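Local coordinates for protein CTP:phosphocholine Cytidylyltransferase (Streptococcus pneumoniae, PDB 1JYK) that catalyses the transfer of a cytidylyl group from CTP to phosphocholine, giving CDP-choline and pyrophosphate, at residues A[160-166]-A[222-228]; A[166-171]-A[215-219]; A[118-124]-A[181-187]. One frame throughout, in Å; residues are numbered along the deposited sequence.

Contact 1: residues A[160-166]-A[222-228]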
loop_
_atom_site.group_PDB
_atom_site.type_symbol
_atom_site.label_atom_id
_atom_site.label_comp_id
_atom_site.label_asym_id
_atom_site.label_seq_id
_atom_site.Cartn_x
_atom_site.Cartn_y
_atom_site.Cartn_z
ATOM N N TYR A 160 -2.280 3.703 -19.627
ATOM C CA TYR A 160 -3.634 3.265 -19.944
ATOM C C TYR A 160 -4.367 4.136 -20.962
ATOM O O TYR A 160 -3.978 5.278 -21.221
ATOM C CB TYR A 160 -4.467 3.178 -18.658
ATOM C CG TYR A 160 -4.594 4.489 -17.913
ATOM C CD1 TYR A 160 -5.740 5.278 -18.035
ATOM C CD2 TYR A 160 -3.582 4.926 -17.057
ATOM C CE1 TYR A 160 -5.881 6.476 -17.317
ATOM C CE2 TYR A 160 -3.711 6.121 -16.335
ATOM C CZ TYR A 160 -4.867 6.888 -16.470
ATOM O OH TYR A 160 -5.008 8.055 -15.751
ATOM N N GLY A 161 -5.442 3.577 -21.516
ATOM C CA GLY A 161 -6.237 4.279 -22.504
ATOM C C GLY A 161 -7.630 4.651 -22.026
ATOM O O GLY A 161 -7.860 4.860 -20.835
ATOM N N ASP A 162 -8.567 4.707 -22.970
ATOM C CA ASP A 162 -9.949 5.096 -22.702
ATOM C C ASP A 162 -10.748 4.188 -21.781
ATOM O O ASP A 162 -11.712 4.633 -21.157
ATOM C CB ASP A 162 -10.707 5.241 -24.024
ATOM C CG ASP A 162 -10.035 6.208 -24.981
ATOM O OD1 ASP A 162 -10.137 5.991 -26.208
ATOM O OD2 ASP A 162 -9.405 7.182 -24.514
ATOM N N ASP A 163 -10.365 2.919 -21.707
ATOM C CA ASP A 163 -11.076 1.973 -20.859
ATOM C C ASP A 163 -10.447 1.891 -19.473
ATOM O O ASP A 163 -10.861 1.078 -18.644
ATOM C CB ASP A 163 -11.089 0.587 -21.507
ATOM C CG ASP A 163 -9.697 0.027 -21.717
ATOM O OD1 ASP A 163 -8.704 0.759 -21.508
ATOM O OD2 ASP A 163 -9.599 -1.158 -22.096
ATOM N N TYR A 164 -9.447 2.733 -19.230
ATOM C CA TYR A 164 -8.748 2.770 -17.949
ATOM C C TYR A 164 -8.040 1.467 -17.572
ATOM O O TYR A 164 -7.657 1.270 -16.419
ATOM C CB TYR A 164 -9.726 3.184 -16.844
ATOM C CG TYR A 164 -10.237 4.586 -17.051
ATOM C CD1 TYR A 164 -11.505 4.814 -17.590
ATOM C CD2 TYR A 164 -9.423 5.690 -16.786
ATOM C CE1 TYR A 164 -11.946 6.104 -17.870
ATOM C CE2 TYR A 164 -9.852 6.986 -17.062
ATOM C CZ TYR A 164 -11.113 7.184 -17.606
ATOM O OH TYR A 164 -11.532 8.462 -17.903
ATOM N N LYS A 165 -7.853 0.581 -18.547
ATOM C CA LYS A 165 -7.170 -0.680 -18.288
ATOM C C LYS A 165 -5.657 -0.491 -18.380
ATOM O O LYS A 165 -5.149 0.079 -19.347
ATOM C CB LYS A 165 -7.624 -1.751 -19.283
ATOM C CG LYS A 165 -7.235 -3.163 -18.867
ATOM C CD LYS A 165 -7.827 -4.199 -19.808
ATOM C CE LYS A 165 -7.552 -5.605 -19.312
ATOM N NZ LYS A 165 -6.178 -6.048 -19.664
ATOM N N VAL A 166 -4.943 -0.969 -17.367
ATOM C CA VAL A 166 -3.493 -0.843 -17.328
ATOM C C VAL A 166 -2.828 -1.704 -18.400
ATOM O O VAL A 166 -2.960 -2.934 -18.406
ATOM C CB VAL A 166 -2.935 -1.241 -15.945
ATOM C CG1 VAL A 166 -1.420 -1.087 -15.933
ATOM C CG2 VAL A 166 -3.569 -0.365 -14.861
ATOM N N LEU A 222 -2.395 -9.798 -16.524
ATOM C CA LEU A 222 -3.369 -9.331 -15.556
ATOM C C LEU A 222 -4.298 -8.246 -16.061
ATOM O O LEU A 222 -3.941 -7.459 -16.933
ATOM C CB LEU A 222 -2.641 -8.834 -14.304
ATOM C CG LEU A 222 -1.594 -9.782 -13.712
ATOM C CD1 LEU A 222 -0.681 -9.023 -12.751
ATOM C CD2 LEU A 222 -2.295 -10.935 -13.014
ATOM N N ASP A 223 -5.502 -8.223 -15.502
ATOM C CA ASP A 223 -6.505 -7.224 -15.849
ATOM C C ASP A 223 -6.636 -6.302 -14.638
ATOM O O ASP A 223 -7.227 -6.681 -13.621
ATOM C CB ASP A 223 -7.853 -7.886 -16.144
ATOM C CG ASP A 223 -7.831 -8.718 -17.414
ATOM O OD1 ASP A 223 -6.937 -8.510 -18.261
ATOM O OD2 ASP A 223 -8.712 -9.584 -17.564
ATOM N N VAL A 224 -6.063 -5.110 -14.751
ATOM C CA VAL A 224 -6.103 -4.124 -13.676
ATOM C C VAL A 224 -6.561 -2.799 -14.262
ATOM O O VAL A 224 -6.218 -2.455 -15.392
ATOM C CB VAL A 224 -4.715 -3.921 -13.032
ATOM C CG1 VAL A 224 -4.875 -3.305 -11.635
ATOM C CG2 VAL A 224 -3.965 -5.253 -12.979
ATOM N N TYR A 225 -7.327 -2.051 -13.486
ATOM C CA TYR A 225 -7.840 -0.786 -13.962
ATOM C C TYR A 225 -7.398 0.379 -13.108
ATOM O O TYR A 225 -6.945 0.198 -11.984
ATOM C CB TYR A 225 -9.358 -0.864 -14.039
ATOM C CG TYR A 225 -9.797 -1.910 -15.021
ATOM C CD1 TYR A 225 -9.787 -3.260 -14.680
ATOM C CD2 TYR A 225 -10.185 -1.557 -16.314
ATOM C CE1 TYR A 225 -10.153 -4.231 -15.601
ATOM C CE2 TYR A 225 -10.551 -2.520 -17.241
ATOM C CZ TYR A 225 -10.533 -3.851 -16.878
ATOM O OH TYR A 225 -10.913 -4.800 -17.790
ATOM N N VAL A 226 -7.527 1.580 -13.657
ATOM C CA VAL A 226 -7.122 2.784 -12.960
ATOM C C VAL A 226 -8.310 3.631 -12.516
ATOM O O VAL A 226 -9.231 3.882 -13.295
ATOM C CB VAL A 226 -6.204 3.652 -13.856
ATOM C CG1 VAL A 226 -5.773 4.910 -13.117
ATOM C CG2 VAL A 226 -4.983 2.853 -14.273
ATOM N N GLU A 227 -8.286 4.046 -11.253
ATOM C CA GLU A 227 -9.315 4.908 -10.698
ATOM C C GLU A 227 -8.584 6.222 -10.460
ATOM O O GLU A 227 -7.804 6.343 -9.520
ATOM C CB GLU A 227 -9.838 4.340 -9.382
ATOM C CG GLU A 227 -10.812 5.251 -8.641
ATOM C CD GLU A 227 -12.148 5.400 -9.348
ATOM O OE1 GLU A 227 -12.534 4.490 -10.118
ATOM O OE2 GLU A 227 -12.813 6.435 -9.130
ATOM N N GLU A 228 -8.818 7.194 -11.336
ATOM C CA GLU A 228 -8.162 8.486 -11.240
ATOM C C GLU A 228 -8.629 9.282 -10.032
ATOM O O GLU A 228 -9.804 9.627 -9.918
ATOM C CB GLU A 228 -8.411 9.283 -12.516
ATOM C CG GLU A 228 -7.912 8.579 -13.765
ATOM C CD GLU A 228 -7.984 9.455 -15.003
ATOM O OE1 GLU A 228 -8.927 10.267 -15.090
ATOM O OE2 GLU A 228 -7.105 9.330 -15.883
HETATM O O HOH W 1 -10.201 10.706 -17.521
HETATM O O HOH W 2 -4.527 -4.780 -17.252
HETATM O O HOH W 3 -4.394 -8.253 -19.594
#

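Contact 2: residues A[166-171]-A[215-219]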
loop_
_atom_site.group_PDB
_atom_site.type_symbol
_atom_site.label_atom_id
_atom_site.label_comp_id
_atom_site.label_asym_id
_atom_site.label_seq_id
_atom_site.Cartn_x
_atom_site.Cartn_y
_atom_site.Cartn_z
ATOM N N VAL A 166 -4.943 -0.969 -17.367
ATOM C CA VAL A 166 -3.493 -0.843 -17.328
ATOM C C VAL A 166 -2.828 -1.704 -18.400
ATOM O O VAL A 166 -2.960 -2.934 -18.406
ATOM C CB VAL A 166 -2.935 -1.241 -15.945
ATOM C CG1 VAL A 166 -1.420 -1.087 -15.933
ATOM C CG2 VAL A 166 -3.569 -0.365 -14.861
ATOM N N GLN A 167 -2.120 -1.040 -19.308
ATOM C CA GLN A 167 -1.431 -1.709 -20.404
ATOM C C GLN A 167 0.005 -2.007 -20.019
ATOM O O GLN A 167 0.605 -2.962 -20.504
ATOM C CB GLN A 167 -1.447 -0.821 -21.650
ATOM C CG GLN A 167 -2.820 -0.655 -22.264
ATOM C CD GLN A 167 -3.505 -1.982 -22.518
ATOM O OE1 GLN A 167 -2.851 -2.984 -22.795
ATOM N NE2 GLN A 167 -4.827 -1.998 -22.421
ATOM N N ASP A 168 0.552 -1.177 -19.140
ATOM C CA ASP A 168 1.922 -1.338 -18.691
ATOM C C ASP A 168 2.155 -0.466 -17.465
ATOM O O ASP A 168 1.352 0.422 -17.155
ATOM C CB ASP A 168 2.874 -0.905 -19.808
ATOM C CG ASP A 168 4.232 -1.569 -19.710
ATOM O OD1 ASP A 168 4.477 -2.315 -18.737
ATOM O OD2 ASP A 168 5.061 -1.341 -20.617
ATOM N N ILE A 169 3.246 -0.736 -16.760
ATOM C CA ILE A 169 3.635 0.055 -15.604
ATOM C C ILE A 169 5.093 0.362 -15.888
ATOM O O ILE A 169 5.898 -0.545 -16.091
ATOM C CB ILE A 169 3.492 -0.728 -14.282
ATOM C CG1 ILE A 169 2.006 -0.882 -13.935
ATOM C CG2 ILE A 169 4.224 0.009 -13.162
ATOM C CD1 ILE A 169 1.706 -2.000 -12.956
ATOM N N ILE A 170 5.436 1.639 -15.911
ATOM C CA ILE A 170 6.792 2.030 -16.240
ATOM C C ILE A 170 7.438 2.913 -15.190
ATOM O O ILE A 170 6.765 3.417 -14.283
ATOM C CB ILE A 170 6.806 2.776 -17.586
ATOM C CG1 ILE A 170 5.968 4.051 -17.481
ATOM C CG2 ILE A 170 6.229 1.891 -18.672
ATOM C CD1 ILE A 170 6.116 4.969 -18.653
ATOM N N VAL A 171 8.748 3.104 -15.323
ATOM C CA VAL A 171 9.496 3.934 -14.394
ATOM C C VAL A 171 10.085 5.168 -15.083
ATOM O O VAL A 171 10.493 6.119 -14.417
ATOM C CB VAL A 171 10.651 3.141 -13.743
ATOM C CG1 VAL A 171 10.189 1.733 -13.399
ATOM C CG2 VAL A 171 11.843 3.097 -14.681
ATOM N N VAL A 215 3.011 -7.137 -10.508
ATOM C CA VAL A 215 1.958 -6.718 -11.370
ATOM C C VAL A 215 2.738 -6.156 -12.564
ATOM O O VAL A 215 2.450 -6.485 -13.715
ATOM C CB VAL A 215 1.128 -5.622 -10.725
ATOM C CG1 VAL A 215 0.015 -5.191 -11.679
ATOM C CG2 VAL A 215 0.552 -6.128 -9.410
ATOM N N LYS A 216 3.745 -5.336 -12.280
ATOM C CA LYS A 216 4.550 -4.716 -13.333
ATOM C C LYS A 216 5.216 -5.716 -14.270
ATOM O O LYS A 216 5.138 -5.578 -15.491
ATOM C CB LYS A 216 5.634 -3.822 -12.732
ATOM C CG LYS A 216 6.649 -3.309 -13.754
ATOM C CD LYS A 216 7.665 -2.380 -13.106
ATOM C CE LYS A 216 8.632 -1.799 -14.126
ATOM N NZ LYS A 216 9.599 -2.820 -14.619
ATOM N N ASP A 217 5.865 -6.721 -13.692
ATOM C CA ASP A 217 6.587 -7.723 -14.474
ATOM C C ASP A 217 5.725 -8.801 -15.131
ATOM O O ASP A 217 6.244 -9.655 -15.841
ATOM C CB ASP A 217 7.664 -8.374 -13.595
ATOM C CG ASP A 217 8.716 -7.373 -13.115
ATOM O OD1 ASP A 217 9.394 -7.651 -12.104
ATOM O OD2 ASP A 217 8.880 -6.303 -13.745
ATOM N N ASN A 218 4.416 -8.759 -14.908
ATOM C CA ASN A 218 3.503 -9.744 -15.491
ATOM C C ASN A 218 2.223 -9.058 -15.959
ATOM O O ASN A 218 1.199 -9.705 -16.153
ATOM C CB ASN A 218 3.142 -10.811 -14.447
ATOM C CG ASN A 218 4.363 -11.508 -13.867
ATOM O OD1 ASN A 218 4.890 -12.446 -14.465
ATOM N ND2 ASN A 218 4.817 -11.053 -12.698
ATOM N N ILE A 219 2.293 -7.742 -16.138
ATOM C CA ILE A 219 1.132 -6.949 -16.530
ATOM C C ILE A 219 0.318 -7.505 -17.700
ATOM O O ILE A 219 -0.907 -7.431 -17.703
ATOM C CB ILE A 219 1.562 -5.487 -16.823
ATOM C CG1 ILE A 219 0.330 -4.586 -16.932
ATOM C CG2 ILE A 219 2.404 -5.434 -18.085
ATOM C CD1 ILE A 219 -0.626 -4.699 -15.760
HETATM O O HOH W 4 -2.361 -5.710 -19.558
HETATM O O HOH W 5 6.300 -4.058 -17.674
#

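Contact 3: residues A[118-124]-A[181-187]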
loop_
_atom_site.group_PDB
_atom_site.type_symbol
_atom_site.label_atom_id
_atom_site.label_comp_id
_atom_site.label_asym_id
_atom_site.label_seq_id
_atom_site.Cartn_x
_atom_site.Cartn_y
_atom_site.Cartn_z
ATOM N N LEU A 118 -4.631 -12.202 -0.393
ATOM C CA LEU A 118 -4.706 -11.184 -1.432
ATOM C C LEU A 118 -6.056 -11.034 -2.132
ATOM O O LEU A 118 -6.481 -9.912 -2.427
ATOM C CB LEU A 118 -3.613 -11.422 -2.475
ATOM C CG LEU A 118 -3.383 -10.278 -3.471
ATOM C CD1 LEU A 118 -3.118 -8.966 -2.737
ATOM C CD2 LEU A 118 -2.205 -10.637 -4.357
ATOM N N ALA A 119 -6.723 -12.152 -2.398
ATOM C CA ALA A 119 -8.015 -12.133 -3.085
ATOM C C ALA A 119 -9.046 -11.204 -2.450
ATOM O O ALA A 119 -9.365 -11.332 -1.268
ATOM C CB ALA A 119 -8.578 -13.546 -3.172
ATOM N N ASN A 120 -9.566 -10.281 -3.258
ATOM C CA ASN A 120 -10.568 -9.319 -2.817
ATOM C C ASN A 120 -10.072 -8.468 -1.665
ATOM O O ASN A 120 -10.817 -8.147 -0.736
ATOM C CB ASN A 120 -11.841 -10.050 -2.416
ATOM C CG ASN A 120 -12.528 -10.684 -3.601
ATOM O OD1 ASN A 120 -12.687 -10.050 -4.646
ATOM N ND2 ASN A 120 -12.927 -11.940 -3.455
ATOM N N SER A 121 -8.805 -8.084 -1.744
ATOM C CA SER A 121 -8.198 -7.282 -0.702
ATOM C C SER A 121 -7.564 -5.989 -1.200
ATOM O O SER A 121 -7.083 -5.901 -2.335
ATOM C CB SER A 121 -7.141 -8.118 0.019
ATOM O OG SER A 121 -6.372 -7.324 0.903
ATOM N N TYR A 122 -7.594 -4.974 -0.343
ATOM C CA TYR A 122 -6.963 -3.696 -0.638
ATOM C C TYR A 122 -5.547 -3.870 -0.104
ATOM O O TYR A 122 -5.338 -4.606 0.862
ATOM C CB TYR A 122 -7.612 -2.552 0.152
ATOM C CG TYR A 122 -8.863 -1.990 -0.465
ATOM C CD1 TYR A 122 -8.803 -0.947 -1.393
ATOM C CD2 TYR A 122 -10.112 -2.519 -0.145
ATOM C CE1 TYR A 122 -9.966 -0.451 -1.988
ATOM C CE2 TYR A 122 -11.276 -2.031 -0.733
ATOM C CZ TYR A 122 -11.195 -1.002 -1.653
ATOM O OH TYR A 122 -12.347 -0.547 -2.241
ATOM N N VAL A 123 -4.580 -3.219 -0.737
ATOM C CA VAL A 123 -3.202 -3.248 -0.268
ATOM C C VAL A 123 -2.945 -1.765 -0.064
ATOM O O VAL A 123 -3.094 -0.976 -0.996
ATOM C CB VAL A 123 -2.223 -3.834 -1.319
ATOM C CG1 VAL A 123 -0.780 -3.680 -0.830
ATOM C CG2 VAL A 123 -2.545 -5.308 -1.554
ATOM N N ILE A 124 -2.556 -1.391 1.146
ATOM C CA ILE A 124 -2.347 0.007 1.482
ATOM C C ILE A 124 -0.989 0.310 2.091
ATOM O O ILE A 124 -0.535 -0.400 2.986
ATOM C CB ILE A 124 -3.438 0.454 2.476
ATOM C CG1 ILE A 124 -4.811 0.227 1.845
ATOM C CG2 ILE A 124 -3.232 1.908 2.891
ATOM C CD1 ILE A 124 -5.860 -0.245 2.825
ATOM N N GLY A 181 -0.127 3.866 -3.576
ATOM C CA GLY A 181 -0.207 3.294 -2.244
ATOM C C GLY A 181 -1.560 2.748 -1.841
ATOM O O GLY A 181 -1.751 2.353 -0.690
ATOM N N VAL A 182 -2.515 2.756 -2.768
ATOM C CA VAL A 182 -3.838 2.201 -2.507
ATOM C C VAL A 182 -4.252 1.455 -3.768
ATOM O O VAL A 182 -4.284 2.028 -4.862
ATOM C CB VAL A 182 -4.907 3.292 -2.185
ATOM C CG1 VAL A 182 -6.251 2.625 -1.896
ATOM C CG2 VAL A 182 -4.470 4.131 -0.988
ATOM N N SER A 183 -4.536 0.168 -3.617
ATOM C CA SER A 183 -4.949 -0.664 -4.738
ATOM C C SER A 183 -5.852 -1.780 -4.225
ATOM O O SER A 183 -5.822 -2.111 -3.039
ATOM C CB SER A 183 -3.719 -1.257 -5.448
ATOM O OG SER A 183 -2.944 -2.087 -4.590
ATOM N N PHE A 184 -6.664 -2.344 -5.111
ATOM C CA PHE A 184 -7.568 -3.433 -4.757
ATOM C C PHE A 184 -7.378 -4.562 -5.761
ATOM O O PHE A 184 -7.168 -4.310 -6.947
ATOM C CB PHE A 184 -9.022 -2.961 -4.786
ATOM C CG PHE A 184 -10.018 -4.067 -4.585
ATOM C CD1 PHE A 184 -10.347 -4.503 -3.298
ATOM C CD2 PHE A 184 -10.615 -4.691 -5.678
ATOM C CE1 PHE A 184 -11.255 -5.545 -3.103
ATOM C CE2 PHE A 184 -11.522 -5.733 -5.494
ATOM C CZ PHE A 184 -11.842 -6.162 -4.204
ATOM N N TRP A 185 -7.460 -5.800 -5.291
ATOM C CA TRP A 185 -7.260 -6.949 -6.166
ATOM C C TRP A 185 -8.387 -7.957 -6.080
ATOM O O TRP A 185 -8.735 -8.403 -4.983
ATOM C CB TRP A 185 -5.920 -7.603 -5.821
ATOM C CG TRP A 185 -4.854 -6.587 -5.888
ATOM C CD1 TRP A 185 -4.396 -5.806 -4.862
ATOM C CD2 TRP A 185 -4.242 -6.089 -7.083
ATOM N NE1 TRP A 185 -3.550 -4.837 -5.352
ATOM C CE2 TRP A 185 -3.435 -4.987 -6.709
ATOM C CE3 TRP A 185 -4.305 -6.454 -8.437
ATOM C CZ2 TRP A 185 -2.696 -4.250 -7.644
ATOM C CZ3 TRP A 185 -3.570 -5.729 -9.361
ATOM C CH2 TRP A 185 -2.774 -4.635 -8.959
ATOM N N ASP A 186 -8.965 -8.304 -7.229
ATOM C CA ASP A 186 -10.042 -9.286 -7.249
ATOM C C ASP A 186 -9.454 -10.698 -7.165
ATOM O O ASP A 186 -8.235 -10.881 -7.270
ATOM C CB ASP A 186 -10.926 -9.128 -8.498
ATOM C CG ASP A 186 -10.156 -9.288 -9.788
ATOM O OD1 ASP A 186 -9.226 -10.110 -9.839
ATOM O OD2 ASP A 186 -10.488 -8.582 -10.760
ATOM N N ALA A 187 -10.320 -11.690 -6.956
ATOM C CA ALA A 187 -9.891 -13.079 -6.807
ATOM C C ALA A 187 -9.131 -13.648 -8.011
ATOM O O ALA A 187 -8.050 -14.213 -7.858
ATOM C CB ALA A 187 -11.092 -13.950 -6.471
HETATM O O HOH W 6 -13.413 -11.346 -6.956
HETATM O O HOH W 7 -1.316 -0.484 -2.916
#

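Contact 1: residues A[160-166]-A[222-228]
Y160 OH donates a very short hydrogen bond, 2.5 Å, to E228 OE2. E228 OE2 sits at the edge of the Y160 ring, in its plane, while the carboxylate is turned 76° from the ring. The other oxygen, E228 OE1, reaches Y164 OH through one bridging water. E228 therefore serves both tyrosines, and its side chain also touches R177 of strand 176-177.

At the other end of the contact K165 NZ forms a salt bridge of 2.9 Å with D223 OD1. The ammonium approaches from above the carboxylate plane. Two waters accept from the same NZ. One of them is also bound by V224 N, and both lie within hydrogen-bonding distance of L222 O.

Between these ends the backbones meet at K165 and Y225 in a single bridge. V166 N donates to V224 O and V226 N to Y164 O, each at 2.8 Å. The turn before the bridge is type I, from G161 to Y164. D163 OD1 accepts from K165 N in an Asx turn.

The K165 chain runs over one face of the Y225 ring, with CG 4.1 Å from the centroid in a CH-pi contact. CG lies anti to the backbone N (chi1 -165°), and the chain stays extended until it bends at the last torsion to bring NZ to D223. V226 CG2 lies over a face of the Y160 ring and also meets V166 CG2 at 3.6 Å. L158 adds to this apolar patch.

The contact fastens the 160-166 hairpin loop to strand 224-228 of the main sheet. One carboxylate meets Y160 directly and Y164 through water, and the buried valines lie between this group and the lysine-aspartate salt bridge.

Contact 2: residues A[166-171]-A[215-219]
V166 CG1 packs on I219 CD1 at 3.7 Å, the two side chains crossing at about a right angle. V166 O and I219 O are also joined through a water. At Q167 the backbone takes part, its carbonyl O lying 3.9 Å from I219 CG2. D168 turns its carboxylate back toward the other segment. Its chi1 of -155° swings the carboxylate away from the D168 amide N, and OD1 comes to 3.8 Å from I219 CG2. The same OD1 accepts from I169 N, 2.8 Å, and from a water that also donates to K216 O.

Q167 and D168 both face V159, a classic beta bulge in the two-stranded antiparallel sheet of 157-160 and 166-170. This small sheet packs here against the end of helix 213-216 and the turn that follows it.

I169 packs on the helix end. Its CD1 meets V215 CG1 at 3.8 Å, while CB and CG2 pack obliquely across CB and CG of K216. K216 CE passes 3.6 Å from I169 O. W156 also touches I169 and K216. Last, V171 CG1 rests on K216 CE at 3.9 Å.

Contact 3: residues A[118-124]-A[181-187]
Strands 121-124 and 182-185 pair antiparallel in the central mixed sheet of this nucleotidyltransferase-family protein, and a G1 beta bulge ends the ladder. At the bulge N120 and S121 both face W185. Their amides converge on W185 O, but both bonds are weak. A type II turn from L118 to S121 leads into it. Further along, W185 N donates to S121 O, 3.0 Å. S183 and V123 then form a hydrogen-bonded pair, V123 N to S183 O at 2.8 Å and S183 N to V123 O at 3.2 Å. On the other side of 121-124, strand 27-32 runs parallel, and Y122 OH bonds to R136 O.

Y122 and F184 share one face of the sheet as a non-hydrogen-bonded pair. The F184 ring turns its edge to the face of Y122, planes at 58° and centroids 5.0 Å apart. F184 CB also lies over the Y122 ring in a CH-pi contact. At F184 chi1 is 173°, with the ring pointing away from its own amide, which lets CD1 lie over Y122 while CE1 and CZ reach N120.

S121, V123, S183 and W185 occupy the other face. V123 CG2 touches W185 CD1 at 3.8 Å, and L118 CD1 reaches the same indole atom. Y144 and W211 also meet the indole ring. Beyond the strand, D186 is the N-cap of helix 187-201, and its OD1 also bonds to T189 OG1. A water links N120 OD1 to A187 N. The indole is tied within its own strand: W185 NE1 donates to S183 OG at 2.9 Å, with the oxygen 23° out of the ring plane.

From the N terminus, strand 121-125 comes first, and contact 3 closes a loop of 56 residues when strand 182-185 returns beside it. That loop holds the hairpin of 157-160 and 166-170. Contacts 1 and 2 start from this hairpin, share V166 and reach forward past helix 187-201. Contact 2 closes first, at the end of helix 213-216. Contact 1 closes last, at strand 224-228, so its loop encloses that of contact 2. Both cross contact 3. They tie the small sheet to the main sheet and a short helix. W185 of contact 3 packs against V224 of contact 1 and V215 of contact 2, joining all three.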